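Local coordinates for Bd3460 (Bdellovibrio bacteriovorus, PDB 5CEC), which binds the predatory endopeptidase Bd3459 through a stack of ankyrin repeats and probably protects the predator from its own enzyme, as an immunity protein, at residues B[34-40]-B[69-75]; B[62-68]-B[88-94]; B[120-124]-B[153-159]; B[143-147]-B[182-186]; B[171-177]-B[207-212]. All coordinates share one frame. Residues are numbered along the deposited sequence.

The five contacts follow the ankyrin stack from its N-terminal to its C-terminal end. Contacts 1 and 2 share helix 66-72; their centres lie about 12 Å apart and they touch at several points, among them Met72 CE and Met64 CE at 3.5 Å. Glu90 of contact 2 then reaches contact 3, its OE2 lying 2.8 Å from Asn121 N, a probable hydrogen bond. Contacts 3 and 4 meet through Ile157, and contacts 4 and 5 through Leu183 and Val171, whose CD1 and CG2 atoms are 4.0 Å apart. Contacts 1, 2 and 5 are touched by Bd3459, although contacts 1 and 5 are separated by about 34 Å between centres; contacts 3 and 4 are not.

Contact 1: B[34-40]-B[69-75]; sequences NEAAEQG and NAAMGGN
Segment 34-40 covers the end of helix 31-39, and Asn34 begins the contact, its O 3.4 Å from Asn69 CG and its CB 3.5 Å from Asn69 ND2. Asn69 ND2 donates to Thr65 O. One turn on, Ala37 CA and Ala70 CA are 4.7 Å apart, Ala37 CB and Ala70 CB 4.3 Å, and Ala70 CA makes a CA-H...O contact of 3.3 Å to Ala37 O. Glu38 repeats this in reverse, its CA 3.4 Å from Asn69 O, so the two backbones almost touch. Such close backbone packing, with alanine facing alanine, joins the first helices of consecutive ankyrin repeats. Chi1 t brings Glu38 CG to 4.2 Å from Met72 CE; Tyr388 of the Bd3459 chain packs on both residues. Gly40, its CA 5.5 Å from Asn75 CA, leaves the helix with positive phi (87°), where a CB would collide with Asn75 OD1. In the other segment, helix 66-72 closes in a Schellman motif at Gly74, and Asn75 (chi1 m) turns ND2 onto carbonyls of the last turn of helix 31-39, with hydrogen bonds to Ala37 O (2.8 Å) and, weakly, Glu38 O (2.9 Å), while its OD1 accepts from Lys154 of the Bd3459 chain.

Contact 2: B[62-68]-B[88-94]; sequences TGMTPLM and NLELKNN
Met68, with chi1 m and the rest of its chain extended, lays its CE over the backbone of 88-94, 3.2 Å from Leu91 O and 3.9 Å from Leu91 CB. This is the closure of a single ankyrin repeat: the start of helix 66-72 lies against the loop leading to the next repeat. The segments run antiparallel, with CA pairs Gly63-Asn93 (3.9 Å), Thr65-Leu91 (7.8 Å) and Leu67-Leu89 (7.8 Å). Thr65 (chi1 p) is the N-cap; its OG1 accepts from Met68 N at 3.1 Å within a capping box, and its CG2 meets Leu91 CD1 at 3.8 Å. Leu67 CD2 and Leu89 CD2 pack at 3.8 Å. Gly63 has positive phi (88°) and sits so close that a CB would strike Asn93 CA. Asn94 N donates to Thr62 O at 2.9 Å. Asn93 OD1 accepts from Glu97 N; its ND2 and Asn94 ND2 bond to Ser393 and Lys390 of the Bd3459 chain. One water joins Thr62 OG1 (2.8 Å), Asn93 ND2 (3.0 Å) and Asn94 OD1 (2.8 Å).

Contact 3: B[120-124]-B[153-159]; sequences ANVDI and NKSLINK
Two successive inter-repeat loops of the ankyrin stack meet here, 120-124 following helix 109-117 and 153-159 following helix 143-152. The first has no regular structure. Asn121 (chi1 t) forms an Asx turn, OD1 accepting from Asp123 N at 3.1 Å, and Asp123 is the centre of an inverse gamma turn, with phi/psi near -88/74°. In the second, residues 154-157 make a 3-10 turn, at whose start Asn153 OD1 receives a bond from Ser155 OG at 2.8 Å. The backbones stay well apart; the nearest CA pair, Asp123 and Leu156, is 7.4 Å, so side chains span the gap. Val122 (m) points its CG2 at Leu156 CD1, 3.9 Å away. Both of these residues also pack on Ile149 of helix 143-152, which links the loop of one repeat to the second helix of the next and continues the hydrophobic core of the solenoid toward its loops. Nearer the surface, Asp123 (chi1 t) directs its carboxylate across the gap. Lys159, extended with all four chi angles near t, reaches back to it: NZ donates to Asp123 OD1 at 2.7 Å in a salt bridge. Asp123 OD1 also lies 3.6 Å from Leu156 CD2, so the charged pair borders the apolar one. A water bridges the same two residues, accepting from Lys159 NZ at 3.0 Å and donating to Asp123 O at 3.0 Å.

Contact 4: B[143-147]-B[182-186]; sequences KKTAE and FLIKK
Segment 143-147 is the opening of helix 143-152; 182-185 is the last turn of helix 177-185, and Lys186 is the first residue beyond it. The nearest CA atoms are 8.4 Å (Lys143-Phe182), 9.7 Å (Ala146-Leu183) and 8.5 Å (Glu147-Lys186) apart, so contact is made through side chains. These are the second helices of neighbouring ankyrin repeats, packed side by side on the surface of the solenoid. Phe182 fills the space between them. With chi1 t and chi2 near 75° its ring lies among Lys143, Ala146 and Glu147: CE1 is 3.6 Å from Lys143 CG, and CZ is 4.0 Å from Ala146 CB, behind which Phe135 and Ala138 of helix 134-141 continue the core. Glu147 (chi1 m, chi2 t) brings its carboxylate to the ring edge, OE2 lying 3.6 Å from Phe182 CE1 near the ring plane. Lys186, its chi1 and chi2 both m, folds back toward the same carboxylate. Its CE is 3.6 Å from Glu147 OE2, and its NZ completes a long salt bridge to that oxygen at 3.7 Å.

Contact 5: B[171-177]-B[207-212]; sequences VARYGTP and ASNQDT
This is a polar contact between neighbouring ankyrin repeats at the C-terminal end of the stack, where 207-212, the link into helix 210-218 and its first turn, packs against the end of helix 167-174. The paired CA atoms are Arg173-Ala207 (5.4 Å) and Pro177-Thr212 (5.3 Å). Ala207 CB rests 3.9 Å from Arg173 CA, and the preceding helix closes in a Schellman motif at Ser208 (phi 61°). Asn209 (chi1 t) is the N-cap of helix 210-218: OD1 accepts from Thr212 N at 3.1 Å, while ND2 donates to Arg173 O and to Gly175 O, both at 3.0 Å. Thr212 OG1 (chi1 p) donates a hydrogen bond to Ala172 O at 2.6 Å, and Thr212 CG2 lies 3.2 Å from Gly175 O. A water donates to Gly175 O (2.6 Å) and Asn209 OD1 (2.8 Å). Asn411 of the Bd3459 chain donates to Arg173 O and, weakly, Ala207 O. The side-chain donors thus bind carbonyls at and just past the end of helix 167-174, consistent with holding a turn whose backbone hydrogen-bonds to the enzyme.

Contact 1: B[34-40]-B[69-75]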
# COMPACT_ATOMS: atom_id res chain seq x y z
N ASN B 34 18.52 -5.32 -10.28
CA ASN B 34 18.25 -4.59 -9.03
C ASN B 34 16.90 -3.88 -9.05
O ASN B 34 16.15 -3.95 -8.07
CB ASN B 34 19.38 -3.63 -8.68
CG ASN B 34 20.67 -4.35 -8.33
OD1 ASN B 34 20.67 -5.57 -8.09
ND2 ASN B 34 21.76 -3.62 -8.33
N GLU B 35 16.57 -3.26 -10.18
CA GLU B 35 15.27 -2.62 -10.37
C GLU B 35 14.10 -3.62 -10.34
O GLU B 35 13.11 -3.42 -9.62
CB GLU B 35 15.28 -1.77 -11.65
CG GLU B 35 16.14 -0.51 -11.50
CD GLU B 35 16.16 0.40 -12.72
OE1 GLU B 35 15.74 -0.02 -13.81
OE2 GLU B 35 16.62 1.55 -12.58
N ALA B 36 14.24 -4.73 -11.06
CA ALA B 36 13.20 -5.76 -11.04
C ALA B 36 13.00 -6.33 -9.64
O ALA B 36 11.86 -6.58 -9.21
CB ALA B 36 13.54 -6.87 -12.03
N ALA B 37 14.10 -6.50 -8.92
CA ALA B 37 14.05 -7.03 -7.56
C ALA B 37 13.30 -6.11 -6.59
O ALA B 37 12.52 -6.59 -5.75
CB ALA B 37 15.45 -7.33 -7.04
N GLU B 38 13.53 -4.81 -6.71
CA GLU B 38 12.84 -3.82 -5.87
C GLU B 38 11.36 -3.69 -6.28
O GLU B 38 10.51 -3.55 -5.41
CB GLU B 38 13.51 -2.45 -5.98
CG GLU B 38 13.12 -1.44 -4.88
CD GLU B 38 11.83 -0.67 -5.12
OE1 GLU B 38 11.36 -0.59 -6.27
OE2 GLU B 38 11.31 -0.13 -4.12
N GLN B 39 11.08 -3.78 -7.57
CA GLN B 39 9.74 -3.56 -8.11
C GLN B 39 8.79 -4.75 -7.92
O GLN B 39 7.57 -4.62 -8.06
CB GLN B 39 9.83 -3.17 -9.60
CG GLN B 39 10.50 -1.82 -9.85
CD GLN B 39 10.93 -1.58 -11.31
OE1 GLN B 39 10.53 -2.30 -12.23
NE2 GLN B 39 11.74 -0.54 -11.52
N GLY B 40 9.35 -5.92 -7.64
CA GLY B 40 8.53 -7.10 -7.43
C GLY B 40 8.23 -7.84 -8.72
O GLY B 40 7.25 -8.57 -8.77
N ASN B 69 17.52 -5.00 -2.49
CA ASN B 69 16.41 -4.47 -3.24
C ASN B 69 15.12 -5.25 -3.04
O ASN B 69 14.07 -4.65 -2.82
CB ASN B 69 16.78 -4.42 -4.73
CG ASN B 69 17.56 -3.20 -5.10
OD1 ASN B 69 16.98 -2.14 -5.28
ND2 ASN B 69 18.87 -3.33 -5.24
N ALA B 70 15.18 -6.58 -3.11
CA ALA B 70 14.00 -7.41 -2.92
C ALA B 70 13.45 -7.26 -1.50
O ALA B 70 12.23 -7.23 -1.30
CB ALA B 70 14.33 -8.86 -3.19
N ALA B 71 14.34 -7.21 -0.51
CA ALA B 71 13.94 -7.07 0.88
C ALA B 71 13.26 -5.72 1.15
O ALA B 71 12.21 -5.68 1.80
CB ALA B 71 15.12 -7.25 1.80
N MET B 72 13.88 -4.64 0.67
CA MET B 72 13.36 -3.27 0.85
C MET B 72 11.97 -3.14 0.22
O MET B 72 11.10 -2.48 0.76
CB MET B 72 14.31 -2.25 0.21
CG MET B 72 13.81 -0.80 0.17
SD MET B 72 15.11 0.35 -0.30
CE MET B 72 15.72 -0.56 -1.66
N GLY B 73 11.78 -3.79 -0.92
CA GLY B 73 10.51 -3.74 -1.63
C GLY B 73 9.46 -4.73 -1.11
O GLY B 73 8.36 -4.77 -1.65
N GLY B 74 9.81 -5.52 -0.09
CA GLY B 74 8.88 -6.46 0.50
C GLY B 74 8.48 -7.60 -0.41
O GLY B 74 7.34 -8.08 -0.36
N ASN B 75 9.42 -8.06 -1.23
CA ASN B 75 9.14 -8.99 -2.30
C ASN B 75 9.60 -10.38 -1.87
O ASN B 75 10.70 -10.82 -2.17
CB ASN B 75 9.79 -8.49 -3.58
CG ASN B 75 9.25 -7.13 -3.99
OD1 ASN B 75 8.04 -6.89 -3.92
ND2 ASN B 75 10.12 -6.25 -4.42

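Contact 2: B[62-68]-B[88-94]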
# COMPACT_ATOMS: atom_id res chain seq x y z
N THR B 62 25.92 2.47 -4.68
CA THR B 62 25.56 2.81 -3.29
C THR B 62 25.61 1.59 -2.35
O THR B 62 25.17 1.67 -1.21
CB THR B 62 24.17 3.49 -3.17
OG1 THR B 62 23.11 2.54 -3.29
CG2 THR B 62 23.99 4.59 -4.21
N GLY B 63 26.17 0.48 -2.84
CA GLY B 63 26.39 -0.77 -2.08
C GLY B 63 25.25 -1.75 -2.08
O GLY B 63 25.26 -2.69 -1.29
N MET B 64 24.26 -1.53 -2.94
CA MET B 64 23.08 -2.40 -2.97
C MET B 64 23.33 -3.68 -3.75
O MET B 64 24.01 -3.69 -4.79
CB MET B 64 21.89 -1.68 -3.61
CG MET B 64 21.47 -0.40 -2.89
SD MET B 64 20.74 -0.71 -1.28
CE MET B 64 19.13 -1.36 -1.73
N THR B 65 22.71 -4.73 -3.27
CA THR B 65 22.61 -6.02 -3.94
C THR B 65 21.17 -6.28 -4.37
O THR B 65 20.24 -5.64 -3.88
CB THR B 65 22.97 -7.14 -2.98
OG1 THR B 65 22.07 -7.12 -1.87
CG2 THR B 65 24.42 -7.02 -2.50
N PRO B 66 20.97 -7.28 -5.24
CA PRO B 66 19.61 -7.74 -5.53
C PRO B 66 18.81 -8.08 -4.28
O PRO B 66 17.61 -7.76 -4.20
CB PRO B 66 19.84 -9.00 -6.38
CG PRO B 66 21.14 -8.72 -7.07
CD PRO B 66 21.97 -7.95 -6.11
N LEU B 67 19.43 -8.79 -3.35
CA LEU B 67 18.70 -9.19 -2.15
C LEU B 67 18.22 -7.99 -1.35
O LEU B 67 17.10 -8.00 -0.82
CB LEU B 67 19.59 -10.09 -1.28
CG LEU B 67 18.89 -10.69 -0.06
CD1 LEU B 67 17.80 -11.65 -0.46
CD2 LEU B 67 19.87 -11.32 0.89
N MET B 68 19.07 -6.97 -1.20
CA MET B 68 18.65 -5.75 -0.49
C MET B 68 17.47 -5.10 -1.17
O MET B 68 16.55 -4.64 -0.49
CB MET B 68 19.79 -4.75 -0.38
CG MET B 68 20.92 -5.15 0.54
SD MET B 68 22.30 -4.03 0.20
CE MET B 68 23.65 -5.02 0.80
N ASN B 88 24.94 -14.13 -0.41
CA ASN B 88 25.46 -13.71 0.89
C ASN B 88 24.45 -12.78 1.57
O ASN B 88 24.01 -11.78 1.00
CB ASN B 88 26.83 -13.02 0.75
CG ASN B 88 27.44 -12.68 2.14
OD1 ASN B 88 27.00 -11.75 2.77
ND2 ASN B 88 28.40 -13.49 2.63
N LEU B 89 24.10 -13.11 2.81
CA LEU B 89 23.07 -12.36 3.52
C LEU B 89 23.55 -11.12 4.20
O LEU B 89 22.73 -10.28 4.60
CB LEU B 89 22.37 -13.25 4.55
CG LEU B 89 21.74 -14.57 4.08
CD1 LEU B 89 21.00 -15.26 5.20
CD2 LEU B 89 20.82 -14.34 2.90
N GLU B 90 24.86 -10.96 4.34
CA GLU B 90 25.44 -9.98 5.26
C GLU B 90 26.15 -8.80 4.61
O GLU B 90 26.71 -7.93 5.32
CB GLU B 90 26.35 -10.68 6.25
CG GLU B 90 25.69 -11.81 7.01
CD GLU B 90 24.41 -11.47 7.72
OE1 GLU B 90 24.19 -10.30 8.12
OE2 GLU B 90 23.59 -12.39 7.89
N LEU B 91 26.07 -8.71 3.29
CA LEU B 91 26.59 -7.51 2.62
C LEU B 91 25.80 -6.30 3.10
O LEU B 91 24.64 -6.41 3.51
CB LEU B 91 26.56 -7.67 1.11
CG LEU B 91 27.43 -8.82 0.58
CD1 LEU B 91 27.17 -9.04 -0.89
CD2 LEU B 91 28.89 -8.52 0.83
N LYS B 92 26.44 -5.14 3.07
CA LYS B 92 25.87 -3.90 3.56
C LYS B 92 25.95 -2.80 2.53
O LYS B 92 26.94 -2.70 1.79
CB LYS B 92 26.60 -3.44 4.83
CG LYS B 92 26.35 -4.36 6.00
CD LYS B 92 27.24 -4.04 7.14
CE LYS B 92 27.00 -4.97 8.30
NZ LYS B 92 28.19 -4.93 9.19
N ASN B 93 24.91 -1.99 2.46
CA ASN B 93 24.96 -0.80 1.59
C ASN B 93 25.75 0.33 2.24
O ASN B 93 26.30 0.17 3.31
CB ASN B 93 23.56 -0.35 1.20
CG ASN B 93 22.86 0.41 2.31
OD1 ASN B 93 23.05 0.11 3.48
ND2 ASN B 93 22.11 1.46 1.97
N ASN B 94 25.72 1.50 1.61
CA ASN B 94 26.43 2.66 2.20
C ASN B 94 25.86 3.17 3.52
O ASN B 94 26.58 3.78 4.29
CB ASN B 94 26.59 3.80 1.18
CG ASN B 94 25.28 4.42 0.71
OD1 ASN B 94 24.20 3.93 1.00
ND2 ASN B 94 25.39 5.46 -0.06
O HOH W 1 22.20 2.87 -0.66
O HOH W 2 22.79 -8.74 0.14

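Contact 3: B[120-124]-B[153-159]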
# COMPACT_ATOMS: atom_id res chain seq x y z
N ALA B 120 20.00 -15.19 8.65
CA ALA B 120 20.55 -13.84 8.63
C ALA B 120 20.88 -13.40 10.05
O ALA B 120 20.15 -13.67 11.01
CB ALA B 120 19.53 -12.87 8.03
N ASN B 121 21.98 -12.67 10.19
CA ASN B 121 22.42 -12.14 11.48
C ASN B 121 21.40 -11.13 11.98
O ASN B 121 21.07 -10.17 11.28
CB ASN B 121 23.78 -11.46 11.25
CG ASN B 121 24.42 -10.91 12.48
OD1 ASN B 121 24.10 -11.27 13.60
ND2 ASN B 121 25.44 -10.05 12.27
N VAL B 122 20.94 -11.33 13.21
CA VAL B 122 20.01 -10.42 13.83
C VAL B 122 20.68 -9.35 14.69
O VAL B 122 20.02 -8.37 15.06
CB VAL B 122 18.91 -11.15 14.62
CG1 VAL B 122 18.15 -12.12 13.73
CG2 VAL B 122 19.49 -11.89 15.83
N ASP B 123 21.96 -9.54 15.04
CA ASP B 123 22.71 -8.57 15.84
C ASP B 123 23.34 -7.54 14.91
O ASP B 123 24.55 -7.48 14.71
CB ASP B 123 23.73 -9.24 16.71
CG ASP B 123 24.43 -8.29 17.67
OD1 ASP B 123 24.04 -7.09 17.76
OD2 ASP B 123 25.39 -8.74 18.33
N ILE B 124 22.48 -6.67 14.39
CA ILE B 124 22.87 -5.65 13.41
C ILE B 124 22.26 -4.32 13.79
O ILE B 124 21.37 -4.25 14.67
CB ILE B 124 22.49 -6.06 11.98
CG1 ILE B 124 20.95 -6.15 11.81
CG2 ILE B 124 23.18 -7.36 11.61
CD1 ILE B 124 20.51 -6.56 10.43
N ASN B 153 19.13 -14.42 19.92
CA ASN B 153 20.06 -13.78 20.81
C ASN B 153 19.27 -13.07 21.91
O ASN B 153 18.83 -11.93 21.73
CB ASN B 153 20.97 -12.83 20.02
CG ASN B 153 22.06 -12.20 20.87
OD1 ASN B 153 21.93 -12.08 22.09
ND2 ASN B 153 23.11 -11.72 20.19
N LYS B 154 19.11 -13.75 23.05
CA LYS B 154 18.35 -13.27 24.20
C LYS B 154 18.83 -11.90 24.69
O LYS B 154 18.00 -11.06 25.07
CB LYS B 154 18.45 -14.34 25.32
CG LYS B 154 17.82 -14.04 26.69
CD LYS B 154 18.19 -15.16 27.66
CE LYS B 154 17.64 -14.88 29.06
NZ LYS B 154 17.87 -15.99 30.03
N SER B 155 20.15 -11.67 24.65
CA SER B 155 20.72 -10.47 25.25
C SER B 155 20.37 -9.20 24.49
O SER B 155 20.56 -8.11 25.02
CB SER B 155 22.24 -10.58 25.41
OG SER B 155 22.89 -10.52 24.17
N LEU B 156 19.89 -9.31 23.26
CA LEU B 156 19.58 -8.10 22.50
C LEU B 156 18.51 -7.24 23.16
O LEU B 156 18.42 -6.04 22.88
CB LEU B 156 19.19 -8.44 21.08
CG LEU B 156 20.32 -9.00 20.23
CD1 LEU B 156 19.79 -9.48 18.91
CD2 LEU B 156 21.41 -8.00 20.01
N ILE B 157 17.72 -7.82 24.05
CA ILE B 157 16.75 -7.04 24.81
C ILE B 157 17.35 -5.81 25.46
O ILE B 157 16.68 -4.75 25.50
CB ILE B 157 15.99 -7.94 25.82
CG1 ILE B 157 14.86 -7.19 26.51
CG2 ILE B 157 16.91 -8.54 26.87
CD1 ILE B 157 13.78 -6.68 25.61
N ASN B 158 18.58 -5.91 25.94
CA ASN B 158 19.24 -4.80 26.62
C ASN B 158 20.46 -4.23 25.90
O ASN B 158 21.22 -3.47 26.49
CB ASN B 158 19.60 -5.17 28.06
CG ASN B 158 18.37 -5.38 28.90
OD1 ASN B 158 17.51 -4.50 28.96
ND2 ASN B 158 18.28 -6.53 29.55
N LYS B 159 20.60 -4.53 24.62
CA LYS B 159 21.69 -3.96 23.84
C LYS B 159 21.36 -2.53 23.47
O LYS B 159 20.38 -2.26 22.80
CB LYS B 159 22.01 -4.78 22.59
CG LYS B 159 23.16 -4.18 21.80
CD LYS B 159 23.66 -5.04 20.65
CE LYS B 159 24.67 -4.30 19.79
NZ LYS B 159 25.53 -5.22 19.01
O HOH W 3 25.79 -5.13 16.05

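Contact 4: B[143-147]-B[182-186]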
# COMPACT_ATOMS: atom_id res chain seq x y z
N LYS B 143 5.75 -7.37 16.85
CA LYS B 143 6.06 -8.22 17.98
C LYS B 143 6.61 -9.58 17.57
O LYS B 143 7.53 -10.08 18.19
CB LYS B 143 4.79 -8.39 18.85
CG LYS B 143 4.94 -9.26 20.09
CD LYS B 143 3.57 -9.61 20.69
CE LYS B 143 3.20 -8.75 21.89
NZ LYS B 143 2.30 -9.53 22.80
N LYS B 144 6.05 -10.17 16.52
CA LYS B 144 6.48 -11.49 16.07
C LYS B 144 7.95 -11.44 15.67
O LYS B 144 8.71 -12.32 16.06
CB LYS B 144 5.61 -11.95 14.90
CG LYS B 144 6.00 -13.31 14.32
CD LYS B 144 5.01 -13.76 13.25
CE LYS B 144 5.42 -15.09 12.64
NZ LYS B 144 4.47 -15.54 11.58
N THR B 145 8.36 -10.43 14.90
CA THR B 145 9.75 -10.34 14.48
C THR B 145 10.66 -9.97 15.65
O THR B 145 11.75 -10.49 15.76
CB THR B 145 9.92 -9.43 13.26
OG1 THR B 145 9.34 -10.08 12.13
CG2 THR B 145 11.38 -9.19 12.94
N ALA B 146 10.19 -9.11 16.55
CA ALA B 146 10.98 -8.82 17.73
C ALA B 146 11.28 -10.14 18.50
O ALA B 146 12.40 -10.35 18.97
CB ALA B 146 10.25 -7.81 18.62
N GLU B 147 10.26 -10.98 18.67
CA GLU B 147 10.41 -12.30 19.32
C GLU B 147 11.38 -13.20 18.54
O GLU B 147 12.21 -13.86 19.14
CB GLU B 147 9.04 -12.98 19.51
CG GLU B 147 8.19 -12.28 20.53
CD GLU B 147 6.85 -12.90 20.80
OE1 GLU B 147 6.24 -13.49 19.90
OE2 GLU B 147 6.39 -12.76 21.96
N PHE B 182 5.59 -6.14 27.23
CA PHE B 182 6.27 -7.05 26.33
C PHE B 182 7.76 -7.03 26.59
O PHE B 182 8.38 -8.12 26.72
CB PHE B 182 5.94 -6.72 24.85
CG PHE B 182 6.82 -7.42 23.85
CD1 PHE B 182 6.64 -8.77 23.59
CD2 PHE B 182 7.85 -6.78 23.21
CE1 PHE B 182 7.46 -9.43 22.68
CE2 PHE B 182 8.66 -7.43 22.30
CZ PHE B 182 8.47 -8.76 22.04
N LEU B 183 8.35 -5.84 26.67
CA LEU B 183 9.79 -5.75 26.84
C LEU B 183 10.23 -6.29 28.17
O LEU B 183 11.24 -6.99 28.27
CB LEU B 183 10.30 -4.35 26.61
CG LEU B 183 10.12 -3.84 25.17
CD1 LEU B 183 10.55 -2.38 25.11
CD2 LEU B 183 10.91 -4.64 24.16
N ILE B 184 9.44 -6.02 29.21
CA ILE B 184 9.76 -6.54 30.54
C ILE B 184 9.69 -8.05 30.54
O ILE B 184 10.56 -8.71 31.12
CB ILE B 184 8.88 -5.87 31.59
CG1 ILE B 184 9.31 -4.41 31.77
CG2 ILE B 184 8.95 -6.63 32.91
CD1 ILE B 184 8.43 -3.59 32.68
N LYS B 185 8.64 -8.61 29.92
CA LYS B 185 8.47 -10.05 29.79
C LYS B 185 9.66 -10.72 29.09
O LYS B 185 10.00 -11.85 29.41
CB LYS B 185 7.12 -10.36 29.14
CG LYS B 185 5.97 -10.19 30.13
CD LYS B 185 4.61 -10.11 29.46
CE LYS B 185 4.26 -11.40 28.76
NZ LYS B 185 2.89 -11.32 28.17
N LYS B 186 10.35 -9.96 28.24
CA LYS B 186 11.56 -10.45 27.56
C LYS B 186 12.85 -10.10 28.24
O LYS B 186 13.91 -10.37 27.69
CB LYS B 186 11.58 -9.92 26.11
CG LYS B 186 10.40 -10.37 25.28
CD LYS B 186 10.18 -11.88 25.31
CE LYS B 186 9.09 -12.32 24.36
NZ LYS B 186 8.90 -13.78 24.44

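Contact 5: B[171-177]-B[207-212]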
# COMPACT_ATOMS: atom_id res chain seq x y z
N VAL B 171 9.98 2.80 23.30
CA VAL B 171 8.60 2.56 23.66
C VAL B 171 8.15 3.48 24.78
O VAL B 171 6.98 3.90 24.81
CB VAL B 171 8.37 1.07 23.99
CG1 VAL B 171 7.05 0.81 24.65
CG2 VAL B 171 8.63 0.23 22.75
N ALA B 172 9.05 3.83 25.68
CA ALA B 172 8.71 4.83 26.71
C ALA B 172 8.26 6.12 26.04
O ALA B 172 7.31 6.75 26.49
CB ALA B 172 9.90 5.08 27.62
N ARG B 173 8.98 6.56 24.99
CA ARG B 173 8.54 7.79 24.30
C ARG B 173 7.26 7.61 23.49
O ARG B 173 6.33 8.42 23.60
CB ARG B 173 9.62 8.26 23.34
CG ARG B 173 10.86 8.76 24.00
CD ARG B 173 11.69 9.58 23.02
NE ARG B 173 12.95 10.02 23.60
CZ ARG B 173 14.07 9.32 23.66
NH1 ARG B 173 14.13 8.07 23.19
NH2 ARG B 173 15.11 9.87 24.24
N TYR B 174 7.22 6.55 22.67
CA TYR B 174 6.25 6.52 21.60
C TYR B 174 5.34 5.29 21.57
O TYR B 174 4.56 5.11 20.62
CB TYR B 174 6.98 6.64 20.27
CG TYR B 174 7.88 7.86 20.19
CD1 TYR B 174 7.35 9.14 20.39
CD2 TYR B 174 9.24 7.76 19.95
CE1 TYR B 174 8.14 10.27 20.33
CE2 TYR B 174 10.04 8.89 19.84
CZ TYR B 174 9.48 10.14 20.07
OH TYR B 174 10.25 11.25 20.01
N GLY B 175 5.42 4.45 22.61
CA GLY B 175 4.65 3.23 22.68
C GLY B 175 3.65 3.23 23.80
O GLY B 175 3.26 4.29 24.33
N THR B 176 3.19 2.03 24.11
CA THR B 176 2.09 1.83 25.03
C THR B 176 2.52 1.06 26.27
O THR B 176 3.58 0.44 26.29
CB THR B 176 1.01 0.97 24.38
OG1 THR B 176 1.55 -0.32 24.10
CG2 THR B 176 0.46 1.60 23.09
N PRO B 177 1.65 1.05 27.31
CA PRO B 177 1.93 0.22 28.46
C PRO B 177 2.07 -1.26 28.11
O PRO B 177 2.93 -1.95 28.67
CB PRO B 177 0.74 0.50 29.36
CG PRO B 177 0.44 1.93 29.10
CD PRO B 177 0.57 2.02 27.60
N ALA B 207 8.78 13.18 26.66
CA ALA B 207 7.97 13.03 25.45
C ALA B 207 6.46 13.19 25.71
O ALA B 207 5.65 13.00 24.79
CB ALA B 207 8.24 11.67 24.82
N SER B 208 6.09 13.50 26.96
CA SER B 208 4.68 13.72 27.35
C SER B 208 3.82 12.48 27.12
O SER B 208 2.65 12.58 26.81
CB SER B 208 4.10 14.96 26.65
OG SER B 208 4.87 16.12 26.96
N ASN B 209 4.42 11.30 27.29
CA ASN B 209 3.69 10.05 27.23
C ASN B 209 3.19 9.71 28.59
O ASN B 209 3.89 9.08 29.37
CB ASN B 209 4.56 8.93 26.66
CG ASN B 209 3.74 7.73 26.23
OD1 ASN B 209 2.73 7.37 26.87
ND2 ASN B 209 4.21 7.04 25.20
N GLN B 210 2.00 10.21 28.91
CA GLN B 210 1.46 10.03 30.25
C GLN B 210 1.31 8.56 30.59
O GLN B 210 1.64 8.14 31.70
CB GLN B 210 0.07 10.71 30.37
CG GLN B 210 0.09 12.21 30.54
CD GLN B 210 0.51 12.70 31.92
OE1 GLN B 210 1.04 13.79 32.04
NE2 GLN B 210 0.22 11.92 32.98
N ASP B 211 0.82 7.75 29.64
CA ASP B 211 0.53 6.36 29.97
C ASP B 211 1.78 5.53 30.24
O ASP B 211 1.78 4.73 31.16
CB ASP B 211 -0.31 5.70 28.88
CG ASP B 211 -1.69 6.30 28.74
OD1 ASP B 211 -2.24 6.76 29.75
OD2 ASP B 211 -2.21 6.33 27.61
N THR B 212 2.83 5.68 29.43
CA THR B 212 4.05 4.95 29.71
C THR B 212 4.80 5.50 30.93
O THR B 212 5.41 4.72 31.67
CB THR B 212 5.03 4.92 28.53
OG1 THR B 212 5.36 6.26 28.19
CG2 THR B 212 4.46 4.15 27.32
O HOH W 4 1.23 5.48 25.54